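Local structure of DNA-3-methyladenine glycosidase II, putative (Deinococcus radiodurans, 2YG9) at residues F173-V184 with W193-A201. The protein belongs to the helix-hairpin-helix (HhH-GPD) superfamily of base excision DNA repair proteins and is a putative DNA glycosylase with helices and no strands. Sequence-based numbering, arbitrary orientation. Where two conformers were deposited one is given.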
loop_
_atom_site.group_PDB
_atom_site.type_symbol
_atom_site.label_atom_id
_atom_site.label_comp_id
_atom_site.label_asym_id
_atom_site.label_seq_id
_atom_site.Cartn_x
_atom_site.Cartn_y
_atom_site.Cartn_z
ATOM N N PHE A 173 6.791 7.343 0.444
ATOM C CA PHE A 173 7.061 7.265 1.861
ATOM C C PHE A 173 5.824 7.772 2.567
ATOM O O PHE A 173 5.497 8.938 2.454
ATOM C CB PHE A 173 8.269 8.101 2.276
ATOM C CG PHE A 173 8.580 8.010 3.756
ATOM C CD1 PHE A 173 9.300 6.943 4.265
ATOM C CD2 PHE A 173 8.102 8.950 4.639
ATOM C CE1 PHE A 173 9.536 6.823 5.632
ATOM C CE2 PHE A 173 8.379 8.867 5.979
ATOM C CZ PHE A 173 9.073 7.783 6.477
ATOM N N SER A 174 5.183 6.887 3.314
ATOM C CA SER A 174 4.040 7.175 4.135
ATOM C C SER A 174 4.437 7.748 5.505
ATOM O O SER A 174 4.812 7.031 6.414
ATOM C CB SER A 174 3.196 5.901 4.254
ATOM O OG SER A 174 1.923 6.166 4.811
ATOM N N SER A 175 4.301 9.074 5.647
ATOM C CA SER A 175 4.720 9.785 6.835
ATOM C C SER A 175 3.764 9.539 8.006
ATOM O O SER A 175 4.116 9.817 9.139
ATOM C CB SER A 175 4.790 11.248 6.543
ATOM O OG SER A 175 3.448 11.723 6.401
ATOM N N GLY A 176 2.595 8.983 7.723
ATOM C CA GLY A 176 1.658 8.500 8.750
ATOM C C GLY A 176 1.762 7.039 9.154
ATOM O O GLY A 176 0.979 6.576 9.947
ATOM N N ASP A 177 2.730 6.308 8.623
ATOM C CA ASP A 177 2.967 4.935 9.037
ATOM C C ASP A 177 3.848 5.020 10.270
ATOM O O ASP A 177 4.961 5.544 10.216
ATOM C CB ASP A 177 3.671 4.124 7.952
ATOM C CG ASP A 177 3.769 2.658 8.289
ATOM O OD1 ASP A 177 4.714 2.260 9.008
ATOM O OD2 ASP A 177 2.911 1.878 7.816
ATOM N N LEU A 178 3.318 4.535 11.392
ATOM C CA LEU A 178 4.019 4.604 12.670
ATOM C C LEU A 178 5.316 3.844 12.637
ATOM O O LEU A 178 6.278 4.311 13.168
ATOM C CB LEU A 178 3.117 4.084 13.819
ATOM C CG LEU A 178 3.647 4.112 15.268
ATOM C CD1 LEU A 178 3.937 5.498 15.818
ATOM C CD2 LEU A 178 2.654 3.382 16.194
ATOM N N ALA A 179 5.362 2.679 11.993
ATOM C CA ALA A 179 6.565 1.895 11.986
ATOM C C ALA A 179 7.667 2.549 11.148
ATOM O O ALA A 179 8.814 2.540 11.529
ATOM C CB ALA A 179 6.274 0.448 11.524
ATOM N N LEU A 180 7.312 3.173 10.036
ATOM C CA LEU A 180 8.293 3.900 9.243
ATOM C C LEU A 180 8.850 5.086 10.070
ATOM O O LEU A 180 10.063 5.287 10.169
ATOM C CB LEU A 180 7.674 4.405 7.954
ATOM C CG LEU A 180 7.265 3.363 6.920
ATOM C CD1 LEU A 180 6.683 4.092 5.727
ATOM C CD2 LEU A 180 8.457 2.393 6.504
ATOM N N ARG A 181 7.963 5.852 10.684
ATOM C CA ARG A 181 8.387 7.002 11.453
ATOM C C ARG A 181 9.239 6.627 12.681
ATOM O O ARG A 181 10.175 7.361 13.037
ATOM C CB ARG A 181 7.162 7.841 11.854
ATOM C CG ARG A 181 6.431 8.446 10.651
ATOM C CD ARG A 181 7.259 9.518 9.936
ATOM N NE ARG A 181 7.538 10.645 10.827
ATOM C CZ ARG A 181 6.709 11.667 11.068
ATOM N NH1 ARG A 181 5.522 11.761 10.498
ATOM N NH2 ARG A 181 7.080 12.612 11.916
ATOM N N GLN A 182 8.909 5.520 13.328
ATOM C CA GLN A 182 9.684 4.999 14.493
ATOM C C GLN A 182 11.069 4.550 14.082
ATOM O O GLN A 182 12.034 4.817 14.809
ATOM C CB GLN A 182 8.956 3.845 15.183
ATOM C CG GLN A 182 7.766 4.335 16.051
ATOM C CD GLN A 182 6.965 3.169 16.638
ATOM O OE1 GLN A 182 6.972 2.031 16.115
ATOM N NE2 GLN A 182 6.258 3.453 17.720
ATOM N N GLY A 183 11.141 3.958 12.873
ATOM C CA GLY A 183 12.381 3.569 12.234
ATOM C C GLY A 183 13.285 4.738 11.873
ATOM O O GLY A 183 14.500 4.660 12.070
ATOM N N VAL A 184 12.708 5.809 11.320
ATOM C CA VAL A 184 13.509 6.982 10.982
ATOM C C VAL A 184 13.980 7.681 12.252
ATOM O O VAL A 184 15.111 8.142 12.316
ATOM C CB VAL A 184 12.772 7.934 10.019
ATOM C CG1 VAL A 184 13.554 9.240 9.873
ATOM C CG2 VAL A 184 12.482 7.218 8.660
ATOM N N TRP A 193 13.057 14.263 9.294
ATOM C CA TRP A 193 12.568 13.134 8.500
ATOM C C TRP A 193 12.309 13.534 7.016
ATOM O O TRP A 193 12.525 12.736 6.124
ATOM C CB TRP A 193 11.336 12.468 9.159
ATOM C CG TRP A 193 10.008 13.210 8.926
ATOM C CD1 TRP A 193 9.388 14.080 9.792
ATOM C CD2 TRP A 193 9.165 13.142 7.762
ATOM N NE1 TRP A 193 8.213 14.536 9.249
ATOM C CE2 TRP A 193 8.048 13.983 8.004
ATOM C CE3 TRP A 193 9.230 12.445 6.551
ATOM C CZ2 TRP A 193 7.032 14.155 7.081
ATOM C CZ3 TRP A 193 8.192 12.620 5.620
ATOM C CH2 TRP A 193 7.130 13.476 5.883
ATOM N N ARG A 194 11.866 14.755 6.732
ATOM C CA ARG A 194 11.680 15.174 5.327
ATOM C C ARG A 194 12.986 15.159 4.541
ATOM O O ARG A 194 12.991 14.779 3.363
ATOM C CB ARG A 194 11.029 16.562 5.198
ATOM C CG ARG A 194 9.659 16.586 5.827
ATOM C CD ARG A 194 8.855 17.865 5.603
ATOM N NE ARG A 194 7.542 17.680 6.221
ATOM C CZ ARG A 194 6.447 17.193 5.600
ATOM N NH1 ARG A 194 6.470 16.860 4.307
ATOM N NH2 ARG A 194 5.298 17.027 6.274
ATOM N N ASP A 195 14.063 15.563 5.202
ATOM C CA ASP A 195 15.404 15.520 4.646
ATOM C C ASP A 195 15.892 14.086 4.428
ATOM O O ASP A 195 16.284 13.713 3.338
ATOM C CB ASP A 195 16.394 16.204 5.580
ATOM C CG ASP A 195 16.444 17.686 5.395
ATOM O OD1 ASP A 195 15.683 18.210 4.557
ATOM O OD2 ASP A 195 17.285 18.316 6.093
ATOM N N VAL A 196 15.887 13.314 5.494
ATOM C CA VAL A 196 16.271 11.917 5.412
ATOM C C VAL A 196 15.589 11.163 4.251
ATOM O O VAL A 196 16.246 10.527 3.408
ATOM C CB VAL A 196 15.988 11.238 6.749
ATOM C CG1 VAL A 196 16.164 9.756 6.620
ATOM C CG2 VAL A 196 16.923 11.835 7.842
ATOM N N THR A 197 14.262 11.247 4.198
ATOM C CA THR A 197 13.480 10.495 3.229
ATOM C C THR A 197 13.549 11.050 1.793
ATOM O O THR A 197 13.478 10.272 0.834
ATOM C CB THR A 197 12.009 10.355 3.694
ATOM O OG1 THR A 197 11.424 11.653 3.871
ATOM C CG2 THR A 197 11.946 9.559 5.013
ATOM N N ALA A 198 13.710 12.374 1.640
ATOM C CA ALA A 198 13.879 12.998 0.309
ATOM C C ALA A 198 15.088 12.444 -0.453
ATOM O O ALA A 198 15.065 12.330 -1.677
ATOM C CB ALA A 198 14.021 14.543 0.472
ATOM N N ARG A 199 16.146 12.130 0.280
ATOM C CA ARG A 199 17.371 11.584 -0.282
ATOM C C ARG A 199 17.134 10.235 -0.954
ATOM O O ARG A 199 17.825 9.872 -1.932
ATOM C CB ARG A 199 18.406 11.422 0.821
ATOM C CG ARG A 199 19.753 10.956 0.334
ATOM C CD ARG A 199 20.754 10.996 1.427
ATOM N NE ARG A 199 22.078 10.567 1.002
ATOM C CZ ARG A 199 23.132 10.547 1.814
ATOM N NH1 ARG A 199 22.999 10.905 3.079
ATOM N NH2 ARG A 199 24.326 10.156 1.366
ATOM N N TRP A 200 16.170 9.487 -0.410
ATOM C CA TRP A 200 15.832 8.179 -0.946
ATOM C C TRP A 200 15.091 8.246 -2.242
ATOM O O TRP A 200 15.129 7.305 -2.992
ATOM C CB TRP A 200 15.006 7.380 0.060
ATOM C CG TRP A 200 15.671 7.209 1.393
ATOM C CD1 TRP A 200 17.002 7.306 1.682
ATOM C CD2 TRP A 200 15.019 6.880 2.617
ATOM N NE1 TRP A 200 17.212 7.069 3.019
ATOM C CE2 TRP A 200 16.020 6.768 3.611
ATOM C CE3 TRP A 200 13.695 6.634 2.963
ATOM C CZ2 TRP A 200 15.727 6.460 4.939
ATOM C CZ3 TRP A 200 13.401 6.304 4.278
ATOM C CH2 TRP A 200 14.419 6.230 5.251
ATOM N N ALA A 201 14.415 9.359 -2.511
ATOM C CA ALA A 201 13.764 9.575 -3.813
ATOM C C ALA A 201 14.760 9.348 -4.953
ATOM O O ALA A 201 15.884 9.739 -4.820
ATOM C CB ALA A 201 13.204 10.974 -3.865
#
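Arg181 lays its guanidinium flat on the indole of Trp193, a cation-pi stack with CZ 3.9 Å from the centroid of the five-membered ring and the planes 25° apart. Bends at chi2 and chi3 fold the arginine back toward its own loop, where NH1 donates a hydrogen bond of 2.8 Å to Ser175 O, nearly in the guanidinium plane, which fixes the rotation of the group. The opposite face of the indole carries the aliphatic CG of Arg194, so Trp193 is layered between two arginine side chains.

Apolar packing makes up most of the rest. Ser175 CB lies 3.3 Å from Trp193 CH2, and the Phe173 ring, 30° from parallel to the indole, is slid aside with little overlap. Thr197 CG2 stands over the centre of the Phe173 ring in a CH-pi contact, 3.5 Å from its centroid; Thr197 OG1 donates a hydrogen bond of 2.7 Å to Trp193 O, which also accepts from Thr197 N. Phe173 CE1 meets the Trp200 indole at its edge, while Trp200 NE1 is hydrogen-bonded to Asp39 OD2. Val184 enters as a knob among Trp193, Val196, Thr197 and Trp200.

Asp177 N-caps helix 178-187, whose segment 178-184 crosses 193-200 at 102° within the helical HhH-GPD fold.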